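Dioxygenase (PDB 5V2D) probably cleaves the central carbon-carbon double bond of lignin-derived stilbenes with dioxygen at a non-haem iron centre. Local coordinates at residues G89-F92 / V97-R100; T61-A66 / M163-L168; F269-D274 / G323-Y328; L154-L159 / F201-K206; R397-A402 / F408-L413. All blocks are in the same frame, centred on the assembly; numbering follows the deposited sequence.

Contact 1: residues G89-F92 / V97-R100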
# COMPACT_ATOMS: atom_id res chain seq x y z
N GLY A 89 -2.11 0.87 15.79
CA GLY A 89 -3.53 0.59 15.95
C GLY A 89 -4.18 1.70 16.75
O GLY A 89 -3.80 1.89 17.90
N PHE A 90 -5.10 2.46 16.15
CA PHE A 90 -5.90 3.45 16.82
C PHE A 90 -7.22 2.78 17.14
O PHE A 90 -8.02 2.48 16.23
CB PHE A 90 -6.14 4.66 15.97
CG PHE A 90 -4.94 5.51 15.72
CD1 PHE A 90 -4.61 6.53 16.55
CD2 PHE A 90 -4.14 5.29 14.59
CE1 PHE A 90 -3.55 7.39 16.33
CE2 PHE A 90 -3.06 6.13 14.36
CZ PHE A 90 -2.74 7.19 15.23
N HIS A 91 -7.49 2.54 18.43
CA HIS A 91 -8.69 1.87 18.81
C HIS A 91 -9.78 2.90 19.26
O HIS A 91 -9.53 3.67 20.21
CB HIS A 91 -8.41 0.92 19.96
CG HIS A 91 -9.63 0.19 20.43
ND1 HIS A 91 -10.34 -0.68 19.62
CD2 HIS A 91 -10.29 0.24 21.62
CE1 HIS A 91 -11.39 -1.15 20.29
NE2 HIS A 91 -11.39 -0.60 21.51
N PHE A 92 -10.92 2.86 18.60
CA PHE A 92 -12.02 3.80 18.80
C PHE A 92 -13.10 3.05 19.64
O PHE A 92 -13.59 1.98 19.26
CB PHE A 92 -12.70 4.19 17.48
CG PHE A 92 -11.88 5.07 16.60
CD1 PHE A 92 -12.28 6.39 16.36
CD2 PHE A 92 -10.77 4.63 15.96
CE1 PHE A 92 -11.55 7.21 15.55
CE2 PHE A 92 -10.02 5.49 15.15
CZ PHE A 92 -10.41 6.77 14.96
N VAL A 97 -10.23 7.46 21.95
CA VAL A 97 -9.27 6.81 21.02
C VAL A 97 -7.98 6.58 21.79
O VAL A 97 -7.52 7.47 22.54
CB VAL A 97 -8.99 7.66 19.78
CG1 VAL A 97 -8.20 6.86 18.80
CG2 VAL A 97 -10.26 8.06 19.12
N SER A 98 -7.45 5.38 21.64
CA SER A 98 -6.12 5.05 22.15
C SER A 98 -5.19 4.58 21.01
O SER A 98 -5.67 4.32 19.91
CB SER A 98 -6.22 3.99 23.22
OG SER A 98 -6.77 2.81 22.66
N LEU A 99 -3.88 4.57 21.27
CA LEU A 99 -2.91 4.23 20.22
C LEU A 99 -1.90 3.25 20.80
O LEU A 99 -1.41 3.41 21.94
CB LEU A 99 -2.19 5.45 19.75
CG LEU A 99 -0.99 5.27 18.83
CD1 LEU A 99 -1.33 4.63 17.50
CD2 LEU A 99 -0.38 6.65 18.66
N ARG A 100 -1.63 2.23 20.00
CA ARG A 100 -0.45 1.38 20.18
C ARG A 100 0.32 1.31 18.91
O ARG A 100 -0.26 1.24 17.86
CB ARG A 100 -0.91 -0.00 20.45
CG ARG A 100 -1.15 -0.28 21.81
CD ARG A 100 -0.45 -1.72 21.91
NE ARG A 100 -0.01 -2.07 23.26
CZ ARG A 100 -0.88 -2.29 24.22
NH1 ARG A 100 -2.22 -2.23 24.01
NH2 ARG A 100 -0.40 -2.58 25.41

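Contact 2: residues T61-A66 / M163-L168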
# COMPACT_ATOMS: atom_id res chain seq x y z
N THR A 61 -10.96 -0.63 15.18
CA THR A 61 -9.53 -0.26 15.19
C THR A 61 -9.08 0.07 13.77
O THR A 61 -9.36 -0.68 12.83
CB THR A 61 -8.69 -1.40 15.80
OG1 THR A 61 -9.15 -1.72 17.09
CG2 THR A 61 -7.23 -1.00 15.87
N PHE A 62 -8.39 1.19 13.65
CA PHE A 62 -7.73 1.59 12.41
C PHE A 62 -6.28 1.11 12.54
O PHE A 62 -5.52 1.66 13.38
CB PHE A 62 -7.77 3.10 12.27
CG PHE A 62 -7.01 3.66 11.10
CD1 PHE A 62 -6.71 2.91 9.98
CD2 PHE A 62 -6.60 4.95 11.11
CE1 PHE A 62 -6.05 3.46 8.89
CE2 PHE A 62 -5.93 5.50 10.03
CZ PHE A 62 -5.67 4.77 8.91
N TYR A 63 -5.89 0.11 11.77
CA TYR A 63 -4.52 -0.38 11.75
C TYR A 63 -3.83 0.24 10.54
O TYR A 63 -4.41 0.37 9.47
CB TYR A 63 -4.45 -1.89 11.60
CG TYR A 63 -5.11 -2.64 12.73
CD1 TYR A 63 -4.38 -2.85 13.94
CD2 TYR A 63 -6.34 -3.16 12.63
CE1 TYR A 63 -4.95 -3.59 14.97
CE2 TYR A 63 -6.90 -3.88 13.65
CZ TYR A 63 -6.21 -4.11 14.81
OH TYR A 63 -6.78 -4.81 15.82
N GLN A 64 -2.58 0.59 10.70
CA GLN A 64 -1.79 1.10 9.58
C GLN A 64 -0.34 0.60 9.75
O GLN A 64 0.11 0.46 10.88
CB GLN A 64 -1.87 2.62 9.54
CG GLN A 64 -1.38 3.07 8.12
CD GLN A 64 -1.79 4.47 7.60
OE1 GLN A 64 -2.02 5.48 8.35
NE2 GLN A 64 -1.80 4.54 6.30
N VAL A 65 0.37 0.36 8.65
CA VAL A 65 1.79 0.02 8.78
C VAL A 65 2.62 1.06 8.06
O VAL A 65 2.27 1.51 6.94
CB VAL A 65 2.08 -1.41 8.32
CG1 VAL A 65 1.73 -1.64 6.84
CG2 VAL A 65 3.50 -1.83 8.60
N ALA A 66 3.71 1.45 8.70
CA ALA A 66 4.69 2.32 8.15
C ALA A 66 6.08 1.66 8.10
O ALA A 66 6.55 1.19 9.10
CB ALA A 66 4.80 3.57 8.97
N MET A 163 0.24 -10.77 13.88
CA MET A 163 0.25 -10.03 15.09
C MET A 163 -1.06 -10.16 15.86
O MET A 163 -2.14 -10.34 15.29
CB MET A 163 0.55 -8.58 14.77
CG MET A 163 1.87 -8.38 13.96
SD MET A 163 1.90 -6.61 13.52
CE MET A 163 2.97 -5.97 14.83
N ASP A 164 -0.96 -9.98 17.18
CA ASP A 164 -2.15 -10.02 18.04
C ASP A 164 -2.98 -8.75 17.73
O ASP A 164 -2.44 -7.60 17.74
CB ASP A 164 -1.74 -10.05 19.50
CG ASP A 164 -2.93 -10.10 20.43
OD1 ASP A 164 -3.69 -9.13 20.61
OD2 ASP A 164 -3.10 -11.14 21.03
N LEU A 165 -4.27 -8.93 17.47
CA LEU A 165 -5.15 -7.79 17.13
C LEU A 165 -5.23 -6.70 18.23
O LEU A 165 -5.39 -5.54 17.92
CB LEU A 165 -6.55 -8.31 16.89
CG LEU A 165 -6.68 -9.03 15.51
CD1 LEU A 165 -7.90 -9.98 15.51
CD2 LEU A 165 -6.70 -8.01 14.31
N GLU A 166 -5.08 -7.07 19.51
CA GLU A 166 -5.17 -6.09 20.59
C GLU A 166 -3.83 -5.54 20.98
O GLU A 166 -3.70 -4.34 21.05
CB GLU A 166 -5.85 -6.69 21.81
CG GLU A 166 -7.28 -7.16 21.46
CD GLU A 166 -8.13 -7.51 22.69
OE1 GLU A 166 -9.33 -7.09 22.73
OE2 GLU A 166 -7.59 -8.19 23.62
N THR A 167 -2.84 -6.39 21.23
CA THR A 167 -1.57 -5.92 21.75
C THR A 167 -0.52 -5.59 20.68
O THR A 167 0.47 -5.00 20.99
CB THR A 167 -0.91 -6.98 22.66
OG1 THR A 167 -0.55 -8.08 21.87
CG2 THR A 167 -1.88 -7.47 23.77
N LEU A 168 -0.72 -6.07 19.48
CA LEU A 168 0.29 -5.97 18.37
C LEU A 168 1.59 -6.73 18.69
O LEU A 168 2.62 -6.51 18.06
CB LEU A 168 0.52 -4.53 17.97
CG LEU A 168 -0.70 -3.79 17.46
CD1 LEU A 168 -0.23 -2.32 17.19
CD2 LEU A 168 -1.23 -4.45 16.21
O HOH W 1 -7.52 -3.01 18.88

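Contact 3: residues F269-D274 / G323-Y328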
# COMPACT_ATOMS: atom_id res chain seq x y z
N PHE A 269 14.33 -4.69 -9.72
CA PHE A 269 13.52 -4.37 -10.88
C PHE A 269 14.20 -3.29 -11.76
O PHE A 269 14.92 -2.44 -11.25
CB PHE A 269 12.18 -3.73 -10.44
CG PHE A 269 11.27 -4.66 -9.69
CD1 PHE A 269 10.61 -5.68 -10.35
CD2 PHE A 269 11.10 -4.53 -8.34
CE1 PHE A 269 9.75 -6.53 -9.65
CE2 PHE A 269 10.26 -5.38 -7.62
CZ PHE A 269 9.60 -6.39 -8.29
N GLN A 270 13.81 -3.30 -13.02
CA GLN A 270 14.22 -2.28 -13.99
C GLN A 270 13.06 -1.89 -14.90
O GLN A 270 12.43 -2.73 -15.52
CB GLN A 270 15.36 -2.89 -14.85
CG GLN A 270 16.01 -1.89 -15.79
CD GLN A 270 17.07 -2.52 -16.67
OE1 GLN A 270 16.75 -3.23 -17.62
NE2 GLN A 270 18.28 -2.30 -16.32
N TRP A 271 12.82 -0.62 -15.04
CA TRP A 271 11.77 -0.12 -15.95
C TRP A 271 12.11 -0.38 -17.40
O TRP A 271 13.25 -0.20 -17.78
CB TRP A 271 11.60 1.36 -15.74
CG TRP A 271 10.52 1.97 -16.56
CD1 TRP A 271 10.68 2.75 -17.67
CD2 TRP A 271 9.15 1.90 -16.30
NE1 TRP A 271 9.48 3.13 -18.12
CE2 TRP A 271 8.51 2.64 -17.30
CE3 TRP A 271 8.37 1.29 -15.28
CZ2 TRP A 271 7.12 2.80 -17.34
CZ3 TRP A 271 6.98 1.45 -15.34
CH2 TRP A 271 6.38 2.18 -16.36
N GLN A 272 11.12 -0.85 -18.15
CA GLN A 272 11.21 -1.16 -19.58
C GLN A 272 10.23 -0.21 -20.26
O GLN A 272 9.04 -0.36 -20.14
CB GLN A 272 10.84 -2.59 -19.85
CG GLN A 272 11.62 -3.61 -19.01
CD GLN A 272 13.13 -3.47 -19.15
OE1 GLN A 272 13.56 -3.31 -20.21
NE2 GLN A 272 13.89 -3.49 -18.07
N PRO A 273 10.73 0.85 -20.92
CA PRO A 273 9.83 1.85 -21.50
C PRO A 273 9.09 1.44 -22.79
O PRO A 273 8.24 2.14 -23.25
CB PRO A 273 10.79 3.02 -21.80
CG PRO A 273 12.08 2.33 -22.12
CD PRO A 273 12.14 1.22 -21.10
N ASP A 274 9.39 0.28 -23.33
CA ASP A 274 8.85 -0.18 -24.61
C ASP A 274 8.15 -1.52 -24.41
O ASP A 274 8.13 -2.36 -25.28
CB ASP A 274 10.04 -0.34 -25.60
CG ASP A 274 11.13 -1.25 -25.06
OD1 ASP A 274 11.16 -1.61 -23.80
OD2 ASP A 274 11.96 -1.61 -25.91
N GLY A 323 1.72 8.02 -16.73
CA GLY A 323 2.40 7.87 -18.04
C GLY A 323 3.92 7.92 -17.99
O GLY A 323 4.50 8.64 -18.78
N GLY A 324 4.57 7.12 -17.14
CA GLY A 324 6.02 6.93 -17.15
C GLY A 324 6.50 6.37 -15.83
O GLY A 324 5.69 6.15 -14.94
N ASN A 325 7.82 6.16 -15.71
CA ASN A 325 8.39 5.55 -14.53
C ASN A 325 8.46 6.54 -13.35
O ASN A 325 9.26 7.47 -13.37
CB ASN A 325 9.80 5.02 -14.79
CG ASN A 325 10.35 4.25 -13.63
OD1 ASN A 325 9.58 3.81 -12.80
ND2 ASN A 325 11.68 4.11 -13.55
N ILE A 326 7.65 6.28 -12.33
CA ILE A 326 7.72 7.06 -11.06
C ILE A 326 8.73 6.49 -10.03
O ILE A 326 9.00 7.10 -9.01
CB ILE A 326 6.31 7.13 -10.44
CG1 ILE A 326 6.20 8.37 -9.51
CG2 ILE A 326 5.96 5.82 -9.75
CD1 ILE A 326 4.75 8.86 -9.23
N PHE A 327 9.23 5.29 -10.30
CA PHE A 327 10.14 4.59 -9.43
C PHE A 327 11.57 4.91 -9.82
O PHE A 327 12.23 4.18 -10.54
CB PHE A 327 9.75 3.07 -9.34
CG PHE A 327 8.43 2.79 -8.53
CD1 PHE A 327 7.87 3.75 -7.62
CD2 PHE A 327 7.75 1.61 -8.67
CE1 PHE A 327 6.68 3.48 -6.86
CE2 PHE A 327 6.58 1.33 -7.95
CZ PHE A 327 6.03 2.25 -7.03
N TYR A 328 12.06 6.03 -9.26
CA TYR A 328 13.45 6.47 -9.51
C TYR A 328 14.50 5.42 -9.11
O TYR A 328 15.54 5.37 -9.73
CB TYR A 328 13.73 7.90 -8.91
CG TYR A 328 13.73 7.90 -7.39
CD1 TYR A 328 12.55 8.23 -6.64
CD2 TYR A 328 14.87 7.46 -6.69
CE1 TYR A 328 12.54 8.15 -5.24
CE2 TYR A 328 14.88 7.39 -5.29
CZ TYR A 328 13.72 7.72 -4.57
OH TYR A 328 13.80 7.59 -3.16

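Contact 4: residues L154-L159 / F201-K206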
# COMPACT_ATOMS: atom_id res chain seq x y z
N LEU A 154 1.92 -7.50 5.94
CA LEU A 154 2.24 -8.09 4.65
C LEU A 154 3.32 -7.29 3.89
O LEU A 154 3.34 -6.05 3.90
CB LEU A 154 1.02 -8.17 3.80
CG LEU A 154 -0.18 -8.88 4.44
CD1 LEU A 154 -1.38 -7.91 4.48
CD2 LEU A 154 -0.53 -10.09 3.58
N LYS A 155 4.10 -8.04 3.13
CA LYS A 155 4.96 -7.47 2.16
C LYS A 155 5.22 -8.53 1.08
O LYS A 155 5.44 -9.65 1.38
CB LYS A 155 6.18 -7.14 2.91
CG LYS A 155 7.42 -6.93 2.21
CD LYS A 155 7.54 -5.75 1.56
CE LYS A 155 9.03 -5.37 1.59
NZ LYS A 155 8.95 -4.04 0.86
N GLU A 156 5.21 -8.08 -0.15
CA GLU A 156 5.04 -8.95 -1.31
C GLU A 156 6.24 -9.82 -1.66
O GLU A 156 6.17 -10.58 -2.64
CB GLU A 156 4.63 -8.13 -2.55
CG GLU A 156 5.76 -7.21 -3.09
CD GLU A 156 5.17 -6.07 -3.94
OE1 GLU A 156 4.27 -5.36 -3.43
OE2 GLU A 156 5.60 -5.88 -5.11
N ASP A 157 7.31 -9.73 -0.90
CA ASP A 157 8.52 -10.58 -1.10
C ASP A 157 8.51 -11.81 -0.23
O ASP A 157 9.44 -12.57 -0.27
CB ASP A 157 9.81 -9.79 -0.85
CG ASP A 157 9.96 -9.30 0.56
OD1 ASP A 157 8.96 -9.33 1.36
OD2 ASP A 157 11.12 -8.81 0.89
N ALA A 158 7.45 -12.03 0.58
CA ALA A 158 7.45 -13.13 1.51
C ALA A 158 6.04 -13.40 2.03
O ALA A 158 5.11 -12.63 1.72
CB ALA A 158 8.41 -12.83 2.66
N LEU A 159 5.93 -14.44 2.84
CA LEU A 159 4.70 -14.70 3.55
C LEU A 159 4.52 -13.62 4.61
O LEU A 159 5.50 -12.97 5.04
CB LEU A 159 4.82 -16.07 4.25
CG LEU A 159 4.74 -17.31 3.33
CD1 LEU A 159 5.09 -18.54 4.16
CD2 LEU A 159 3.36 -17.46 2.81
N PHE A 201 -2.84 -13.33 -3.89
CA PHE A 201 -2.08 -13.83 -5.02
C PHE A 201 -0.60 -13.77 -4.69
O PHE A 201 -0.21 -13.20 -3.65
CB PHE A 201 -2.41 -13.08 -6.30
CG PHE A 201 -1.86 -11.69 -6.35
CD1 PHE A 201 -0.57 -11.44 -6.95
CD2 PHE A 201 -2.55 -10.63 -5.82
CE1 PHE A 201 -0.04 -10.17 -6.93
CE2 PHE A 201 -2.01 -9.34 -5.84
CZ PHE A 201 -0.78 -9.10 -6.40
N SER A 202 0.23 -14.33 -5.56
CA SER A 202 1.71 -14.28 -5.43
C SER A 202 2.34 -14.10 -6.83
O SER A 202 1.83 -14.69 -7.81
CB SER A 202 2.19 -15.58 -4.82
OG SER A 202 3.60 -15.73 -5.00
N TYR A 203 3.33 -13.23 -6.96
CA TYR A 203 4.17 -13.18 -8.15
C TYR A 203 5.62 -13.52 -7.72
O TYR A 203 5.93 -13.54 -6.51
CB TYR A 203 4.08 -11.87 -8.95
CG TYR A 203 4.80 -10.70 -8.32
CD1 TYR A 203 4.18 -9.94 -7.31
CD2 TYR A 203 6.06 -10.37 -8.72
CE1 TYR A 203 4.80 -8.88 -6.73
CE2 TYR A 203 6.75 -9.30 -8.13
CZ TYR A 203 6.14 -8.55 -7.16
OH TYR A 203 6.82 -7.47 -6.62
N GLU A 204 6.48 -13.81 -8.69
CA GLU A 204 7.75 -14.48 -8.42
C GLU A 204 7.55 -15.65 -7.49
O GLU A 204 8.25 -15.88 -6.48
CB GLU A 204 8.80 -13.49 -7.89
CG GLU A 204 9.27 -12.49 -8.99
CD GLU A 204 10.39 -11.59 -8.47
OE1 GLU A 204 11.52 -12.07 -8.19
OE2 GLU A 204 10.11 -10.37 -8.31
N ALA A 205 6.52 -16.42 -7.80
CA ALA A 205 5.94 -17.35 -6.84
C ALA A 205 6.79 -18.58 -6.61
O ALA A 205 6.54 -19.33 -5.64
CB ALA A 205 4.57 -17.75 -7.28
N LYS A 206 7.78 -18.83 -7.49
CA LYS A 206 8.75 -19.91 -7.22
C LYS A 206 10.15 -19.43 -7.03
O LYS A 206 11.08 -20.22 -7.19
CB LYS A 206 8.70 -20.92 -8.38
CG LYS A 206 7.35 -21.58 -8.45
CD LYS A 206 7.35 -22.69 -9.50
CE LYS A 206 6.05 -23.48 -9.35
NZ LYS A 206 5.94 -24.42 -10.49
O HOH W 2 7.16 -10.97 -5.10
O HOH W 3 3.42 -11.36 -4.36

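Contact 5: residues R397-A402 / F408-L413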
# COMPACT_ATOMS: atom_id res chain seq x y z
N ARG A 397 -2.40 25.01 -5.06
CA ARG A 397 -2.76 25.44 -3.70
C ARG A 397 -1.56 26.06 -3.04
O ARG A 397 -0.44 25.68 -3.34
CB ARG A 397 -3.16 24.24 -2.84
CG ARG A 397 -4.37 23.54 -3.36
CD ARG A 397 -5.62 24.31 -2.96
NE ARG A 397 -6.71 23.53 -3.52
CZ ARG A 397 -7.94 23.51 -3.06
NH1 ARG A 397 -8.29 24.26 -2.03
NH2 ARG A 397 -8.80 22.76 -3.72
N PRO A 398 -1.79 26.94 -2.09
CA PRO A 398 -0.69 27.49 -1.33
C PRO A 398 0.14 26.38 -0.59
O PRO A 398 -0.42 25.37 -0.14
CB PRO A 398 -1.37 28.41 -0.30
CG PRO A 398 -2.86 28.33 -0.53
CD PRO A 398 -3.15 27.40 -1.65
N TYR A 399 1.43 26.63 -0.46
CA TYR A 399 2.39 25.71 0.16
C TYR A 399 3.35 26.52 1.02
O TYR A 399 4.14 27.31 0.53
CB TYR A 399 3.15 24.98 -0.94
CG TYR A 399 4.15 23.95 -0.42
CD1 TYR A 399 5.45 24.29 -0.16
CD2 TYR A 399 3.77 22.64 -0.22
CE1 TYR A 399 6.37 23.36 0.33
CE2 TYR A 399 4.67 21.65 0.25
CZ TYR A 399 5.96 22.01 0.55
OH TYR A 399 6.89 21.09 1.01
N ASN A 400 3.24 26.36 2.32
CA ASN A 400 4.07 27.10 3.27
C ASN A 400 5.54 26.73 3.04
O ASN A 400 5.89 25.56 3.09
CB ASN A 400 3.62 26.74 4.68
CG ASN A 400 4.37 27.47 5.76
OD1 ASN A 400 5.34 28.20 5.51
ND2 ASN A 400 3.95 27.25 6.98
N PRO A 401 6.41 27.73 2.75
CA PRO A 401 7.83 27.34 2.50
C PRO A 401 8.55 26.74 3.75
O PRO A 401 9.51 25.97 3.58
CB PRO A 401 8.49 28.64 2.00
CG PRO A 401 7.36 29.61 1.78
CD PRO A 401 6.25 29.20 2.69
N ALA A 402 8.05 26.99 4.96
CA ALA A 402 8.55 26.28 6.16
C ALA A 402 8.25 24.76 6.18
O ALA A 402 8.68 24.05 7.09
CB ALA A 402 7.98 26.90 7.45
N PHE A 408 8.28 13.45 -1.61
CA PHE A 408 7.68 12.30 -2.26
C PHE A 408 6.35 11.90 -1.53
O PHE A 408 6.23 11.93 -0.32
CB PHE A 408 8.71 11.13 -2.19
CG PHE A 408 8.28 9.84 -2.84
CD1 PHE A 408 8.25 8.63 -2.09
CD2 PHE A 408 7.98 9.78 -4.20
CE1 PHE A 408 7.89 7.40 -2.69
CE2 PHE A 408 7.61 8.56 -4.79
CZ PHE A 408 7.58 7.36 -4.05
N GLN A 409 5.37 11.48 -2.31
CA GLN A 409 4.01 11.10 -1.86
C GLN A 409 3.33 12.27 -1.01
O GLN A 409 2.69 12.04 0.00
CB GLN A 409 4.05 9.77 -1.09
CG GLN A 409 4.30 8.47 -1.93
CD GLN A 409 4.56 7.23 -1.03
OE1 GLN A 409 5.29 7.38 -0.01
NE2 GLN A 409 3.91 6.04 -1.30
N PHE A 410 3.51 13.52 -1.44
CA PHE A 410 2.82 14.65 -0.90
C PHE A 410 1.40 14.81 -1.49
O PHE A 410 1.25 14.98 -2.69
CB PHE A 410 3.63 15.96 -1.16
CG PHE A 410 3.02 17.18 -0.56
CD1 PHE A 410 2.27 18.03 -1.33
CD2 PHE A 410 3.20 17.51 0.73
CE1 PHE A 410 1.71 19.21 -0.78
CE2 PHE A 410 2.65 18.63 1.28
CZ PHE A 410 1.87 19.50 0.49
N PHE A 411 0.36 14.75 -0.64
CA PHE A 411 -1.01 14.84 -1.11
C PHE A 411 -1.70 15.88 -0.24
O PHE A 411 -1.82 15.69 0.95
CB PHE A 411 -1.73 13.53 -1.08
CG PHE A 411 -1.10 12.48 -1.91
CD1 PHE A 411 -1.37 12.42 -3.27
CD2 PHE A 411 -0.28 11.52 -1.34
CE1 PHE A 411 -0.86 11.40 -4.06
CE2 PHE A 411 0.29 10.54 -2.13
CZ PHE A 411 0.02 10.45 -3.50
N ASN A 412 -2.12 17.00 -0.85
CA ASN A 412 -2.71 18.10 -0.08
C ASN A 412 -4.20 18.16 -0.17
O ASN A 412 -4.76 19.13 0.32
CB ASN A 412 -2.07 19.46 -0.44
CG ASN A 412 -2.19 19.80 -1.91
OD1 ASN A 412 -2.78 19.04 -2.69
ND2 ASN A 412 -1.57 20.96 -2.31
N LEU A 413 -4.85 17.15 -0.75
CA LEU A 413 -6.31 17.05 -0.77
C LEU A 413 -6.79 15.66 -0.43
O LEU A 413 -6.24 14.66 -0.92
CB LEU A 413 -6.81 17.35 -2.16
CG LEU A 413 -6.58 18.77 -2.74
CD1 LEU A 413 -6.98 18.80 -4.25
CD2 LEU A 413 -7.31 19.81 -1.90
O HOH W 4 -0.11 22.64 -0.49

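Contact 1: residues G89-F92 / V97-R100
Gly89-Phe92 and Val97-Arg100 run antiparallel, their short axes 4.6 Å apart and 158° between directions; Gly89/Arg100 and His91/Ser98 form the hydrogen-bonded pairs, Phe90/Leu99 and Phe92/Val97 the non-hydrogen-bonded ones. Gly89 N donates to Arg100 O at 2.8 Å and His91 N to Ser98 O at 2.9 Å, and each pair is closed by a return bond, from Arg100 N to Gly89 O and from Ser98 N to His91 O. Phe90 and Leu99 run alongside each other, and the Leu99 CD1 methyl sits 3.7 Å from the centroid of the Phe90 ring, 10° off its normal, a CH-pi contact centred on the face. Val97 CG1 comes to the edge of that ring. This is the hairpin of strands 85-93 and 96-103, part of one antiparallel blade of the seven-bladed beta-propeller of the carotenoid oxygenase family. Further along, Val97 CG2 lies over the Phe92 face, nearer its rim, 3.8 Å from Phe92 CD1. Ile484, Ile486 and Leu468 of another sheet cover this apolar side. On the reverse side His91 CB passes 3.7 Å from Ser98 OG; with CG opposite the backbone N (chi1 179°), the imidazole reaches the adjoining strand, where ND1 hydrogen-bonds Thr61 OG1.

Contact 2: residues T61-A66 / M163-L168
Thr61 reaches the 163-168 turn through water: its OG1 lies 2.7 Å from a water oxygen that also donates a weak bond to Leu165 O. The CG2 methyl of Thr61 covers one face of the Tyr63 ring, toward its rim. Two residues on, Tyr63 makes the direct contacts; its CG is anti to the carbonyl carbon (chi1 -62°), which lets the phenol oxygen meet the backbone of the turn. Its OH donates to Leu165 O at 2.6 Å, tilted 27° from the carbonyl plane, while Leu165 CD2 packs 3.5 Å from the same Tyr63 OH and Leu168 CD2 lies 4.0 Å from Tyr63 CE1. The turn is shaped by Asp164, whose OD1 accepts from Glu166 N (2.7 Å), an Asx turn, and also from Thr167 N (2.9 Å), which extends it to an Asx motif. With a phenylalanine at Tyr63, Leu165 O would probably lose its phenol donor, leaving the weak water bond as a poor substitute. One directional bond flanked by two leucine methyls thus joins two blades of the propeller, and a backbone carbonyl meets the polar need of the phenol oxygen.

Contact 3: residues F269-D274 / G323-Y328
Asn325 lies flat over the indole of Trp271: the amide and ring planes are 3° apart, and Asn325 CB stands 3.5 Å from the centroid of the five-membered ring, 9° off its normal. With Trp271 CG opposite its backbone N (chi1 -177°), the indole is laid against the amide. The side chains run in opposite senses, so that Asn325 ND2 ends 3.5 Å from Trp271 CB, whereas Asn325 OD1 comes 3.7 Å from Trp271 CE3, on the six-membered side. The amide is steadied from its own loop, since its OD1 accepts from Phe327 N at 2.9 Å in an Asx turn. Its ND2 gives weak bonds to Phe327 O and Phe330 O. Beyond the amide, Gly324 C lies 3.9 Å from Trp271 CZ2, approaching obliquely. The indole NE1 hydrogen-bonds to Asp299 OD1. Trp271 lies on strand 269-271, which pairs with strand 255-257, and its ring also touches Leu255 of strand 255-257 and Phe301 of strand 301-311; Asn325 belongs to the long connection between strands 314-322 and 345-353, so the stack joins excursions from two successive propeller blades.

Contact 4: residues L154-L159 / F201-K206
Glu156 and Tyr203 meet closely at one point, Tyr203 OH donating to Glu156 OE2 at 2.5 Å. The oxygen is met on its anti side, 16° out of the carboxylate plane, and the carboxylate stands nearly perpendicular to the phenol ring, at 83°. Glu156 CG is placed between the backbone N and the carbonyl carbon (chi1 70°), with the chain extended beyond it, which carries the carboxylate to the ring edge. Tyr203 OH also bonds Arg124 NH1. Glu156 sits in a type I turn, Lys155 to Ala158, linking strands 150-154 and 161-163 of one propeller blade, while Tyr203 lies on the next. The side chain of Glu156 is about 6 Å from the iron, and its OE1 bonds ND1 of His239, one of four iron-binding histidines, making it a second-shell residue. An alanine here would probably leave His239 ND1 without its carboxylate partner, the imidazole freer to turn about its bond to iron, and Tyr203 OH without its mate. Away from this junction water links the backbones: one donates to Glu156 O at 2.7 Å and to Tyr203 O, its oxygen centred over a face of the Tyr203 ring. A second accepts from Tyr203 N at 3.2 Å and gives a weak bond to Glu156 O.

Contact 5: residues R397-A402 / F408-L413
Tyr399 turns its ring edge to the face of Phe410, and this aromatic pair, with a bridging water, stands in for direct hydrogen bonds between Arg397-Ala402 and Phe408-Leu413, of which there are none. The pair is offset edge-to-face, with centroids 5.3 Å apart and planes at 71°. Tyr399 CE2 comes 3.5 Å from Phe410 CZ, so the overlap falls at the rim of the Phe410 ring. The phenol's polar end goes elsewhere, its OH bonding Gly404 O in the same loop. Beside the rings one water makes the polar link: it donates to Pro398 O at 2.8 Å and accepts from Asn412 ND2 at 2.9 Å, lying in the plane of the Phe410 ring at its edge. Asn412 ND2 also rests 3.7 Å from Arg397 CB, while Asn412 OD1 accepts from Asp394 N. The Arg397 chain bends at chi2 (-80°), and one face of its guanidinium is covered by Leu413 CD2, 3.8 Å from Arg397 NH2; its NE makes a salt bridge with Asp394 OD1. Asp394 thus ties both the arginine and the asparagine to the start of this loop. Asn412 and Leu413 together face Ala392 in a classic beta bulge, where the long connection from strand 387-392 returns to strand 413-418 of the same propeller blade, and Phe411 is backbone-bonded to Phe435 of strand 433-442.

In the fold
From the N terminus, the strand of 61-66 opens contact 2, and the hairpin of contact 1 forms and closes within the long loop that contact 2 completes at 163-168. Those two adjoin in one sheet, where Phe62 N lies 2.9 Å from Phe90 O. Contact 4 crosses contact 2: its first segment, 154-159, precedes 163-168, and its second lies on the following blade. The remaining two loops come in series, contact 3 bridging 269-274 to 323-328 and contact 5 closing a short excursion within one blade. Contact 3 meets contact 4 where Phe269 CZ packs 3.4 Å from Tyr203 OH, whereas its nearest atoms stay about 5 Å from contact 5.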